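Long-range contacts in mandelate racemase/muconate lactonizing enzyme/Enolase superfamily (Rhodobacter sphaeroides, PDB 2HZG), which is of unknown function but is a member of the enolase superfamily, with a sodium ion bound at its beta/alpha barrel: residues R249-E254 and I271-I276; G233-H238 and M266-I271; D6-F11 and L29-A34; G42-A47 and P100-G105. One frame throughout, in Å; residues are numbered along the deposited sequence. Where two conformers were deposited one is given.

Contact 1 (R249-E254 and I271-I276); sequences RIAGGE and IGFIQI. With NA (sodium ion), chain C.
Strands 249-252 and 273-276 run parallel, their axes 18° apart. Backbone bonds zip them together: Gly272 N donates to Ile250 O at 2.8 Å, and Gly252 N to Phe273 O at a longer 3.3 Å. Gln275 N reaches Gly252 O at 2.9 Å, standing 36° out of the carbonyl plane. Packing is dense in the middle. Ala251 CB lies 3.8 Å from Phe273 CB, and the extended Gln275 chain brings OE1 to 3.6 Å from the same Ala251 CB. Away from the Ala251-Phe273 pair, the Ile271 and Ile250 side chains cross at about a right angle, CG2 to CG2, and helix 259-268 packs on Ile271 and Ile274. The Arg249 end is looser and exposed. One face of its guanidinium lies against the CE2-CZ side of Phe273, CE2 3.8 Å above the guanidinium plane and the planes 46° apart, while a water joins NH2, weakly, to Gly272 O. At the other end Glu254 OE2 binds sodium at 2.2 Å, with Asp199 and Glu227 completing the protein ligands, and OE1 pairs with Arg280. One water accepts from Glu254 N within bonding distance of Glu254 OE2 and Gln275 OE1, so Gln275 may help position Glu254, which the cation probably keeps ionised.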
loop_
_atom_site.group_PDB
_atom_site.type_symbol
_atom_site.label_atom_id
_atom_site.label_comp_id
_atom_site.label_asym_id
_atom_site.label_seq_id
_atom_site.Cartn_x
_atom_site.Cartn_y
_atom_site.Cartn_z
ATOM N N ARG A 249 -19.167 4.882 -18.684
ATOM C CA ARG A 249 -18.572 5.603 -17.569
ATOM C C ARG A 249 -17.400 4.829 -16.998
ATOM O O ARG A 249 -17.251 3.642 -17.282
ATOM C CB ARG A 249 -19.651 5.905 -16.524
ATOM C CG ARG A 249 -20.682 6.890 -17.100
ATOM C CD ARG A 249 -21.947 6.902 -16.284
ATOM N NE ARG A 249 -21.750 7.611 -15.020
ATOM C CZ ARG A 249 -22.663 7.699 -14.058
ATOM N NH1 ARG A 249 -23.844 7.102 -14.197
ATOM N NH2 ARG A 249 -22.382 8.376 -12.949
ATOM N N ILE A 250 -16.549 5.504 -16.227
ATOM C CA ILE A 250 -15.385 4.843 -15.638
ATOM C C ILE A 250 -15.717 4.455 -14.192
ATOM O O ILE A 250 -16.394 5.195 -13.476
ATOM C CB ILE A 250 -14.078 5.718 -15.727
ATOM C CG1 ILE A 250 -13.838 6.250 -17.159
ATOM C CG2 ILE A 250 -12.847 4.944 -15.214
ATOM C CD1 ILE A 250 -13.975 5.228 -18.298
ATOM N N ALA A 251 -15.280 3.268 -13.802
ATOM C CA ALA A 251 -15.500 2.780 -12.441
ATOM C C ALA A 251 -14.192 2.310 -11.859
ATOM O O ALA A 251 -13.293 1.888 -12.588
ATOM C CB ALA A 251 -16.530 1.629 -12.432
ATOM N N GLY A 252 -14.076 2.382 -10.538
ATOM C CA GLY A 252 -12.928 1.786 -9.862
ATOM C C GLY A 252 -13.009 1.992 -8.367
ATOM O O GLY A 252 -14.027 2.472 -7.854
ATOM N N GLY A 253 -11.914 1.659 -7.681
ATOM C CA GLY A 253 -11.821 1.817 -6.241
ATOM C C GLY A 253 -11.608 0.529 -5.475
ATOM O O GLY A 253 -11.301 0.570 -4.281
ATOM N N GLU A 254 -11.762 -0.622 -6.132
ATOM C CA GLU A 254 -11.615 -1.889 -5.408
ATOM C C GLU A 254 -10.212 -2.088 -4.825
ATOM O O GLU A 254 -10.025 -2.855 -3.867
ATOM C CB GLU A 254 -11.941 -3.061 -6.313
ATOM C CG GLU A 254 -10.792 -3.417 -7.242
ATOM C CD GLU A 254 -11.134 -4.622 -8.054
ATOM O OE1 GLU A 254 -10.501 -5.672 -7.853
ATOM O OE2 GLU A 254 -12.073 -4.512 -8.871
ATOM N N ILE A 271 -14.435 9.314 -11.958
ATOM C CA ILE A 271 -15.221 8.081 -12.011
ATOM C C ILE A 271 -16.704 8.363 -11.759
ATOM O O ILE A 271 -17.059 9.288 -11.020
ATOM C CB ILE A 271 -14.728 6.999 -11.014
ATOM C CG1 ILE A 271 -14.548 7.601 -9.606
ATOM C CG2 ILE A 271 -13.449 6.343 -11.534
ATOM C CD1 ILE A 271 -14.745 6.561 -8.455
ATOM N N GLY A 272 -17.553 7.548 -12.381
ATOM C CA GLY A 272 -18.980 7.575 -12.129
ATOM C C GLY A 272 -19.442 6.588 -11.079
ATOM O O GLY A 272 -20.543 6.730 -10.550
ATOM N N PHE A 273 -18.614 5.583 -10.781
ATOM C CA PHE A 273 -18.952 4.536 -9.812
ATOM C C PHE A 273 -17.746 4.283 -8.925
ATOM O O PHE A 273 -16.670 3.999 -9.428
ATOM C CB PHE A 273 -19.348 3.200 -10.510
ATOM C CG PHE A 273 -20.558 3.323 -11.414
ATOM C CD1 PHE A 273 -21.841 3.025 -10.929
ATOM C CD2 PHE A 273 -20.421 3.764 -12.730
ATOM C CE1 PHE A 273 -22.971 3.150 -11.759
ATOM C CE2 PHE A 273 -21.544 3.903 -13.572
ATOM C CZ PHE A 273 -22.815 3.596 -13.086
ATOM N N ILE A 274 -17.938 4.391 -7.616
ATOM C CA ILE A 274 -16.894 4.017 -6.654
ATOM C C ILE A 274 -17.243 2.634 -6.105
ATOM O O ILE A 274 -18.387 2.369 -5.741
ATOM C CB ILE A 274 -16.698 5.102 -5.537
ATOM C CG1 ILE A 274 -15.497 4.776 -4.620
ATOM C CG2 ILE A 274 -17.979 5.282 -4.675
ATOM C CD1 ILE A 274 -14.112 5.040 -5.231
ATOM N N GLN A 275 -16.259 1.745 -6.100
ATOM C CA GLN A 275 -16.476 0.342 -5.806
ATOM C C GLN A 275 -15.512 -0.057 -4.719
ATOM O O GLN A 275 -14.293 0.043 -4.873
ATOM C CB GLN A 275 -16.270 -0.529 -7.049
ATOM C CG GLN A 275 -17.051 -0.042 -8.272
ATOM C CD GLN A 275 -16.619 -0.723 -9.552
ATOM O OE1 GLN A 275 -15.443 -0.677 -9.931
ATOM N NE2 GLN A 275 -17.570 -1.346 -10.240
ATOM N N ILE A 276 -16.063 -0.523 -3.610
ATOM C CA ILE A 276 -15.253 -0.697 -2.408
ATOM C C ILE A 276 -15.327 -2.119 -1.880
ATOM O O ILE A 276 -16.400 -2.693 -1.742
ATOM C CB ILE A 276 -15.671 0.296 -1.288
ATOM C CG1 ILE A 276 -15.532 1.753 -1.772
ATOM C CG2 ILE A 276 -14.925 -0.017 0.031
ATOM C CD1 ILE A 276 -14.101 2.208 -2.067
HETATM NA NA NA C . -13.055 -5.676 -10.409
HETATM O O HOH W 1 -22.538 8.380 -10.195
HETATM O O HOH W 2 -12.981 -1.469 -8.815
HETATM O O HOH W 3 -11.635 -7.424 -9.414
HETATM O O HOH W 4 -10.559 -4.987 -11.585
HETATM O O HOH W 5 -14.879 -7.366 -9.763
#

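Contact 2 (G233-H238 and M266-I271); sequences GALAAH and MDYGRI
A single carbonyl, Ala234 O, receives two donors from the same residue, His238, and thereby fixes the imidazole against the start of helix 235-242. His238 N reaches it at 3.2 Å, and ND1 at 2.7 Å along a nearly straight line, the N-H...O angle being 177°. The oxygen lies in the ring plane, whereas ND1 stands 52° out of the carbonyl plane. Ala234 is at once the helix N-cap and the centre of an inverse gamma turn. The ND1 bond fixes the ring's rotation, and the ring also meets Phe230 edge-to-face; independently, the helix backbone directs His238 CB toward Gly269, 3.4 Å from Gly269 O. His238 CD2 comes only loosely near Ile271 CG2, at 4.4 Å. One turn earlier, Leu235 meets Tyr268 CB to CB at 4.2 Å. The backbones come nearest at Leu235 and Gly269, whose CA atoms are 4.6 Å apart, a closeness compatible with the lack of a side chain on Gly269. Arg270 follows with positive phi (60°) as the chain leaves helix 259-268. On the outer side Tyr268 stacks on Tyr268 of the second subunit, and Leu235 packs on His264 of that subunit. The contact sets the beginning of one outer helix against the end of the next, an arrangement found between successive helices around a beta/alpha barrel.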
loop_
_atom_site.group_PDB
_atom_site.type_symbol
_atom_site.label_atom_id
_atom_site.label_comp_id
_atom_site.label_asym_id
_atom_site.label_seq_id
_atom_site.Cartn_x
_atom_site.Cartn_y
_atom_site.Cartn_z
ATOM N N GLY A 233 -3.497 3.908 -8.668
ATOM C CA GLY A 233 -3.071 5.280 -8.365
ATOM C C GLY A 233 -3.024 6.245 -9.539
ATOM O O GLY A 233 -2.819 7.447 -9.340
ATOM N N ALA A 234 -3.220 5.734 -10.761
ATOM C CA ALA A 234 -3.144 6.578 -11.977
ATOM C C ALA A 234 -4.413 7.407 -12.199
ATOM O O ALA A 234 -5.165 7.162 -13.136
ATOM C CB ALA A 234 -2.823 5.737 -13.211
ATOM N N LEU A 235 -4.604 8.418 -11.359
ATOM C CA LEU A 235 -5.826 9.209 -11.338
ATOM C C LEU A 235 -5.943 10.144 -12.540
ATOM O O LEU A 235 -7.033 10.342 -13.075
ATOM C CB LEU A 235 -5.929 10.008 -10.036
ATOM C CG LEU A 235 -5.744 9.190 -8.755
ATOM C CD1 LEU A 235 -5.735 10.111 -7.542
ATOM C CD2 LEU A 235 -6.779 8.051 -8.625
ATOM N N ALA A 236 -4.817 10.710 -12.955
ATOM C CA ALA A 236 -4.783 11.577 -14.131
ATOM C C ALA A 236 -5.128 10.780 -15.406
ATOM O O ALA A 236 -5.855 11.274 -16.267
ATOM C CB ALA A 236 -3.421 12.280 -14.250
ATOM N N ALA A 237 -4.616 9.552 -15.504
ATOM C CA ALA A 237 -4.998 8.643 -16.597
ATOM C C ALA A 237 -6.527 8.397 -16.621
ATOM O O ALA A 237 -7.157 8.482 -17.687
ATOM C CB ALA A 237 -4.230 7.338 -16.509
ATOM N N HIS A 238 -7.112 8.096 -15.460
ATOM C CA HIS A 238 -8.570 7.928 -15.319
ATOM C C HIS A 238 -9.340 9.159 -15.807
ATOM O O HIS A 238 -10.301 9.047 -16.583
ATOM C CB HIS A 238 -8.943 7.655 -13.856
ATOM C CG HIS A 238 -8.725 6.241 -13.418
ATOM N ND1 HIS A 238 -7.489 5.757 -13.045
ATOM C CD2 HIS A 238 -9.596 5.214 -13.254
ATOM C CE1 HIS A 238 -7.607 4.492 -12.676
ATOM N NE2 HIS A 238 -8.875 4.142 -12.784
ATOM N N MET A 266 -12.505 9.501 -6.612
ATOM C CA MET A 266 -13.723 10.307 -6.873
ATOM C C MET A 266 -13.407 11.751 -7.245
ATOM O O MET A 266 -13.981 12.286 -8.194
ATOM C CB MET A 266 -14.692 10.280 -5.704
ATOM C CG MET A 266 -15.231 8.886 -5.422
ATOM S SD MET A 266 -16.471 8.886 -4.114
ATOM C CE MET A 266 -15.451 9.061 -2.662
ATOM N N ASP A 267 -12.483 12.363 -6.510
ATOM C CA ASP A 267 -12.180 13.780 -6.719
ATOM C C ASP A 267 -11.300 14.099 -7.927
ATOM O O ASP A 267 -11.497 15.133 -8.536
ATOM C CB ASP A 267 -11.621 14.422 -5.448
ATOM C CG ASP A 267 -12.689 14.591 -4.382
ATOM O OD1 ASP A 267 -13.889 14.581 -4.726
ATOM O OD2 ASP A 267 -12.337 14.684 -3.200
ATOM N N TYR A 268 -10.342 13.232 -8.259
ATOM C CA TYR A 268 -9.440 13.482 -9.378
ATOM C C TYR A 268 -9.633 12.525 -10.577
ATOM O O TYR A 268 -9.214 12.829 -11.686
ATOM C CB TYR A 268 -7.995 13.437 -8.887
ATOM C CG TYR A 268 -7.751 14.429 -7.763
ATOM C CD1 TYR A 268 -7.650 15.793 -8.033
ATOM C CD2 TYR A 268 -7.644 14.007 -6.436
ATOM C CE1 TYR A 268 -7.447 16.716 -7.023
ATOM C CE2 TYR A 268 -7.432 14.929 -5.399
ATOM C CZ TYR A 268 -7.330 16.288 -5.719
ATOM O OH TYR A 268 -7.122 17.237 -4.740
ATOM N N GLY A 269 -10.241 11.364 -10.343
ATOM C CA GLY A 269 -10.309 10.329 -11.373
ATOM C C GLY A 269 -11.490 10.457 -12.293
ATOM O O GLY A 269 -11.535 9.797 -13.320
ATOM N N ARG A 270 -12.475 11.280 -11.915
ATOM C CA ARG A 270 -13.675 11.498 -12.747
ATOM C C ARG A 270 -14.443 10.178 -12.968
ATOM O O ARG A 270 -15.012 9.934 -14.040
ATOM C CB ARG A 270 -13.299 12.149 -14.103
ATOM C CG ARG A 270 -12.704 13.558 -14.016
ATOM C CD ARG A 270 -12.512 14.131 -15.434
ATOM N NE ARG A 270 -13.782 14.204 -16.174
ATOM C CZ ARG A 270 -13.922 14.750 -17.381
ATOM N NH1 ARG A 270 -12.865 15.279 -18.004
ATOM N NH2 ARG A 270 -15.113 14.771 -17.968
ATOM N N ILE A 271 -14.435 9.314 -11.958
ATOM C CA ILE A 271 -15.221 8.081 -12.011
ATOM C C ILE A 271 -16.704 8.363 -11.759
ATOM O O ILE A 271 -17.059 9.288 -11.020
ATOM C CB ILE A 271 -14.728 6.999 -11.014
ATOM C CG1 ILE A 271 -14.548 7.601 -9.606
ATOM C CG2 ILE A 271 -13.449 6.343 -11.534
ATOM C CD1 ILE A 271 -14.745 6.561 -8.455
#

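Contact 3 (D6-F11 and L29-A34); sequences DAVDLF and LLVRVA
A classic beta bulge opens this antiparallel pairing of the first two strands of the N-terminal domain. Asp6 and Ala7 both face Ala34, whose O accepts Asp6 N at 2.8 Å and Ala7 N at 3.2 Å. Beyond the bulge the register is regular, with Asp9-Arg32 and Phe11-Leu30 as hydrogen-bonded pairs; Asp9 N to Arg32 O and Arg32 N to Asp9 O are both 2.8 Å. The face bearing Ala7, Asp9, Phe11 and Arg32 carries the polar interaction. Arg32, with CG anti to its backbone N (chi1 -176°) and a bend at chi3 (57°), swings its guanidinium across to strand 5-14. NH2 then gives Asp9 OD2 a salt-bridge hydrogen bond of 3.0 Å. The oxygen lies near the guanidinium plane, yet NH2 meets it from above the carboxylate, the two planes being 89° apart. A water accepts from Arg32 NE and donates to Asp9 OD2 and Arg32 O, holding the group's edge. Against one guanidinium face sits the edge of the Phe11 ring, CZ 3.6 Å above the plane. The other side of the sheet is apolar: Val8 CG1 touches Val31 CG1 at 3.7 Å, and Leu10 CD2 lies alongside Val31 CG2. Met102 of helix 99-118 packs on Leu10 and Val31, and Phe55 of helix 48-56 on Val8 and Leu10, giving the sheet-on-helices architecture of the enolase-superfamily N-terminal domain.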
loop_
_atom_site.group_PDB
_atom_site.type_symbol
_atom_site.label_atom_id
_atom_site.label_comp_id
_atom_site.label_asym_id
_atom_site.label_seq_id
_atom_site.Cartn_x
_atom_site.Cartn_y
_atom_site.Cartn_z
ATOM N N ASP A 6 -9.945 -11.331 23.609
ATOM C CA ASP A 6 -9.150 -12.380 24.253
ATOM C C ASP A 6 -8.442 -13.281 23.237
ATOM O O ASP A 6 -7.487 -13.963 23.560
ATOM C CB ASP A 6 -10.053 -13.275 25.132
ATOM C CG ASP A 6 -10.951 -12.480 26.083
ATOM O OD1 ASP A 6 -10.431 -11.724 26.930
ATOM O OD2 ASP A 6 -12.188 -12.629 26.002
ATOM N N ALA A 7 -8.963 -13.331 22.013
ATOM C CA ALA A 7 -8.417 -14.241 20.989
ATOM C C ALA A 7 -8.678 -13.688 19.596
ATOM O O ALA A 7 -9.732 -13.088 19.335
ATOM C CB ALA A 7 -9.033 -15.662 21.122
ATOM N N VAL A 8 -7.717 -13.883 18.707
ATOM C CA VAL A 8 -7.912 -13.579 17.290
ATOM C C VAL A 8 -7.242 -14.716 16.573
ATOM O O VAL A 8 -6.002 -14.828 16.593
ATOM C CB VAL A 8 -7.270 -12.241 16.840
ATOM C CG1 VAL A 8 -7.571 -11.966 15.345
ATOM C CG2 VAL A 8 -7.724 -11.072 17.715
ATOM N N ASP A 9 -8.062 -15.570 15.957
ATOM C CA ASP A 9 -7.557 -16.721 15.241
ATOM C C ASP A 9 -7.696 -16.519 13.749
ATOM O O ASP A 9 -8.757 -16.088 13.251
ATOM C CB ASP A 9 -8.266 -18.010 15.679
ATOM C CG ASP A 9 -7.966 -18.346 17.125
ATOM O OD1 ASP A 9 -6.765 -18.466 17.462
ATOM O OD2 ASP A 9 -8.922 -18.426 17.922
ATOM N N LEU A 10 -6.605 -16.844 13.064
ATOM C CA LEU A 10 -6.438 -16.589 11.638
ATOM C C LEU A 10 -6.370 -17.908 10.886
ATOM O O LEU A 10 -5.476 -18.716 11.135
ATOM C CB LEU A 10 -5.142 -15.807 11.416
ATOM C CG LEU A 10 -4.932 -14.505 12.220
ATOM C CD1 LEU A 10 -3.640 -13.766 11.763
ATOM C CD2 LEU A 10 -6.151 -13.581 12.116
ATOM N N PHE A 11 -7.290 -18.088 9.941
ATOM C CA PHE A 11 -7.435 -19.321 9.179
ATOM C C PHE A 11 -7.090 -19.085 7.717
ATOM O O PHE A 11 -7.825 -18.417 7.005
ATOM C CB PHE A 11 -8.876 -19.826 9.297
ATOM C CG PHE A 11 -9.265 -20.211 10.698
ATOM C CD1 PHE A 11 -9.174 -21.547 11.109
ATOM C CD2 PHE A 11 -9.703 -19.243 11.608
ATOM C CE1 PHE A 11 -9.531 -21.918 12.402
ATOM C CE2 PHE A 11 -10.059 -19.602 12.914
ATOM C CZ PHE A 11 -9.966 -20.948 13.309
ATOM N N LEU A 29 -8.358 -15.577 3.799
ATOM C CA LEU A 29 -7.895 -15.477 5.171
ATOM C C LEU A 29 -9.095 -15.094 6.034
ATOM O O LEU A 29 -9.597 -13.979 5.934
ATOM C CB LEU A 29 -6.734 -14.482 5.338
ATOM C CG LEU A 29 -6.215 -14.378 6.795
ATOM C CD1 LEU A 29 -5.591 -15.678 7.306
ATOM C CD2 LEU A 29 -5.212 -13.253 6.916
ATOM N N LEU A 30 -9.567 -16.042 6.845
ATOM C CA LEU A 30 -10.699 -15.790 7.733
ATOM C C LEU A 30 -10.193 -15.431 9.127
ATOM O O LEU A 30 -9.132 -15.872 9.551
ATOM C CB LEU A 30 -11.627 -17.015 7.796
ATOM C CG LEU A 30 -12.362 -17.470 6.522
ATOM C CD1 LEU A 30 -13.424 -18.499 6.898
ATOM C CD2 LEU A 30 -13.030 -16.305 5.789
ATOM N N VAL A 31 -10.961 -14.614 9.827
ATOM C CA VAL A 31 -10.515 -14.073 11.096
ATOM C C VAL A 31 -11.635 -14.297 12.087
ATOM O O VAL A 31 -12.750 -13.813 11.879
ATOM C CB VAL A 31 -10.234 -12.535 11.017
ATOM C CG1 VAL A 31 -9.802 -12.005 12.381
ATOM C CG2 VAL A 31 -9.159 -12.188 9.955
ATOM N N ARG A 32 -11.338 -15.035 13.155
ATOM C CA ARG A 32 -12.314 -15.219 14.224
ATOM C C ARG A 32 -11.827 -14.468 15.444
ATOM O O ARG A 32 -10.761 -14.781 15.981
ATOM C CB ARG A 32 -12.502 -16.711 14.565
ATOM C CG ARG A 32 -13.605 -16.959 15.618
ATOM C CD ARG A 32 -13.704 -18.420 16.054
ATOM N NE ARG A 32 -12.443 -18.925 16.583
ATOM C CZ ARG A 32 -12.046 -20.195 16.520
ATOM N NH1 ARG A 32 -12.828 -21.125 15.957
ATOM N NH2 ARG A 32 -10.859 -20.536 17.022
ATOM N N VAL A 33 -12.601 -13.482 15.880
ATOM C CA VAL A 33 -12.271 -12.719 17.074
ATOM C C VAL A 33 -13.162 -13.226 18.221
ATOM O O VAL A 33 -14.366 -13.462 18.014
ATOM C CB VAL A 33 -12.473 -11.199 16.852
ATOM C CG1 VAL A 33 -12.163 -10.409 18.133
ATOM C CG2 VAL A 33 -11.597 -10.692 15.681
ATOM N N ALA A 34 -12.567 -13.418 19.397
ATOM C CA ALA A 34 -13.312 -13.783 20.605
ATOM C C ALA A 34 -13.138 -12.700 21.663
ATOM O O ALA A 34 -12.015 -12.273 21.945
ATOM C CB ALA A 34 -12.844 -15.155 21.164
HETATM O O HOH W 6 -10.991 -16.796 18.099
#

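Contact 4 (G42-A47 and P100-G105); sequences GECEAA and PHMLSG
Backbone contacts come first, where the end of strand 38-44 passes over helix 99-118 with their axes 6.2 Å apart and their directions at 161°. Gly42 CA makes a CA-H...O contact with Gly105 O at 3.3 Å, and Glu43 O lies close to Gly105 CA; the absence of side chains on Gly42 and Gly105 is compatible with this close approach. Sulfur contacts follow. Cys44 SG, anti to its carbonyl carbon, lies 3.2 Å from His101 O and 3.5 Å from Met102 O. The Met102 chain, bent at chi2 and chi3, brings CE back to 3.8 Å from the same sulfur. This is the sheet-to-helix core of the alpha+beta N-terminal domain, and Met102 also packs on Leu29 of the neighbouring strand. The aromatic part belongs to His101: Ala46 CB comes to 3.4 Å from its ND1, while Glu45 O stands 4.0 Å above one face, offset toward the rim. Polar links are mediated by water or made within the helix. A water in the plane of the His101 ring lies 2.7 Å from ND1 and accepts from Ala47 N, and Ser104 OG donates to Pro100 O. Leu97 of the second subunit packs on His101, and Arg280 of the barrel touches its side chain too.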
loop_
_atom_site.group_PDB
_atom_site.type_symbol
_atom_site.label_atom_id
_atom_site.label_comp_id
_atom_site.label_asym_id
_atom_site.label_seq_id
_atom_site.Cartn_x
_atom_site.Cartn_y
_atom_site.Cartn_z
ATOM N N GLY A 42 -14.622 -12.419 10.287
ATOM C CA GLY A 42 -14.381 -11.534 9.157
ATOM C C GLY A 42 -13.480 -12.222 8.139
ATOM O O GLY A 42 -12.969 -13.317 8.387
ATOM N N GLU A 43 -13.289 -11.572 6.996
ATOM C CA GLU A 43 -12.485 -12.116 5.921
ATOM C C GLU A 43 -11.608 -10.993 5.325
ATOM O O GLU A 43 -12.099 -9.900 5.023
ATOM C CB GLU A 43 -13.399 -12.726 4.850
ATOM C CG GLU A 43 -12.674 -13.382 3.654
ATOM C CD GLU A 43 -13.660 -14.056 2.692
ATOM O OE1 GLU A 43 -14.757 -14.465 3.152
ATOM O OE2 GLU A 43 -13.341 -14.166 1.481
ATOM N N CYS A 44 -10.311 -11.270 5.193
ATOM C CA CYS A 44 -9.391 -10.340 4.528
ATOM C C CYS A 44 -9.335 -10.703 3.048
ATOM O O CYS A 44 -9.109 -11.864 2.703
ATOM C CB CYS A 44 -7.976 -10.471 5.107
ATOM S SG CYS A 44 -7.855 -10.244 6.879
ATOM N N GLU A 45 -9.544 -9.725 2.177
ATOM C CA GLU A 45 -9.377 -9.981 0.748
ATOM C C GLU A 45 -7.941 -9.603 0.386
ATOM O O GLU A 45 -7.658 -8.505 -0.093
ATOM C CB GLU A 45 -10.423 -9.228 -0.103
ATOM C CG GLU A 45 -10.291 -9.475 -1.619
ATOM C CD GLU A 45 -10.184 -10.963 -2.036
ATOM O OE1 GLU A 45 -10.670 -11.858 -1.309
ATOM O OE2 GLU A 45 -9.612 -11.234 -3.124
ATOM N N ALA A 46 -7.028 -10.528 0.644
ATOM C CA ALA A 46 -5.628 -10.180 0.735
ATOM C C ALA A 46 -4.847 -11.458 0.633
ATOM O O ALA A 46 -5.408 -12.548 0.820
ATOM C CB ALA A 46 -5.350 -9.534 2.091
ATOM N N ALA A 47 -3.542 -11.317 0.426
ATOM C CA ALA A 47 -2.618 -12.447 0.461
ATOM C C ALA A 47 -2.551 -12.945 1.902
ATOM O O ALA A 47 -2.161 -12.198 2.796
ATOM C CB ALA A 47 -1.229 -12.014 -0.058
ATOM N N PRO A 100 -3.380 -2.634 6.508
ATOM C CA PRO A 100 -4.808 -2.416 6.238
ATOM C C PRO A 100 -5.541 -3.690 5.789
ATOM O O PRO A 100 -6.721 -3.838 6.077
ATOM C CB PRO A 100 -4.799 -1.417 5.075
ATOM C CG PRO A 100 -3.496 -0.783 5.113
ATOM C CD PRO A 100 -2.535 -1.737 5.699
ATOM N N HIS A 101 -4.840 -4.581 5.084
ATOM C CA HIS A 101 -5.451 -5.813 4.575
ATOM C C HIS A 101 -5.726 -6.785 5.716
ATOM O O HIS A 101 -6.794 -7.404 5.767
ATOM C CB HIS A 101 -4.541 -6.438 3.514
ATOM C CG HIS A 101 -4.751 -5.866 2.146
ATOM N ND1 HIS A 101 -4.257 -6.462 1.002
ATOM C CD2 HIS A 101 -5.423 -4.767 1.738
ATOM C CE1 HIS A 101 -4.614 -5.747 -0.051
ATOM N NE2 HIS A 101 -5.331 -4.718 0.369
ATOM N N MET A 102 -4.771 -6.890 6.640
ATOM C CA MET A 102 -4.945 -7.664 7.870
ATOM C C MET A 102 -6.048 -7.038 8.738
ATOM O O MET A 102 -6.947 -7.739 9.212
ATOM C CB MET A 102 -3.616 -7.764 8.648
ATOM C CG MET A 102 -3.676 -8.725 9.875
ATOM S SD MET A 102 -4.096 -10.442 9.448
ATOM C CE MET A 102 -5.778 -10.577 10.011
ATOM N N LEU A 103 -6.001 -5.721 8.908
ATOM C CA LEU A 103 -7.039 -5.009 9.656
ATOM C C LEU A 103 -8.470 -5.218 9.123
ATOM O O LEU A 103 -9.411 -5.322 9.900
ATOM C CB LEU A 103 -6.744 -3.516 9.697
ATOM C CG LEU A 103 -7.781 -2.596 10.370
ATOM C CD1 LEU A 103 -7.999 -2.955 11.878
ATOM C CD2 LEU A 103 -7.330 -1.163 10.227
ATOM N N SER A 104 -8.634 -5.230 7.800
ATOM C CA SER A 104 -9.958 -5.363 7.192
ATOM C C SER A 104 -10.799 -6.497 7.806
ATOM O O SER A 104 -11.947 -6.275 8.219
ATOM C CB SER A 104 -9.839 -5.563 5.672
ATOM O OG SER A 104 -9.328 -4.391 5.035
ATOM N N GLY A 105 -10.232 -7.704 7.822
ATOM C CA GLY A 105 -10.920 -8.895 8.330
ATOM C C GLY A 105 -11.198 -8.798 9.829
ATOM O O GLY A 105 -12.253 -9.216 10.291
HETATM O O HOH W 7 -2.630 -8.446 0.051
#

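Overall arrangement
Contacts 1 and 2 belong to the barrel domain and share Ile271: contact 1 is a buried strand pair reaching the sodium site, contact 2 lies farther out, among helices beside the second subunit. His238 CD2 packs on Ile250 CG2, joining the two layers. Contacts 3 and 4 lie in the N-terminal domain, on the same sheet, strand 27-35 bonding to strand 38-44. Contact 3 is only partly buried and holds the salt bridge; contact 4, nearer the centre of the chain, is buried, relies on close backbone and sulfur approaches and, like contact 2, touches the second subunit. Both strand pairings depend on backbone hydrogen bonds, parallel in contact 1 and antiparallel in contact 3, their centres about 31 Å apart.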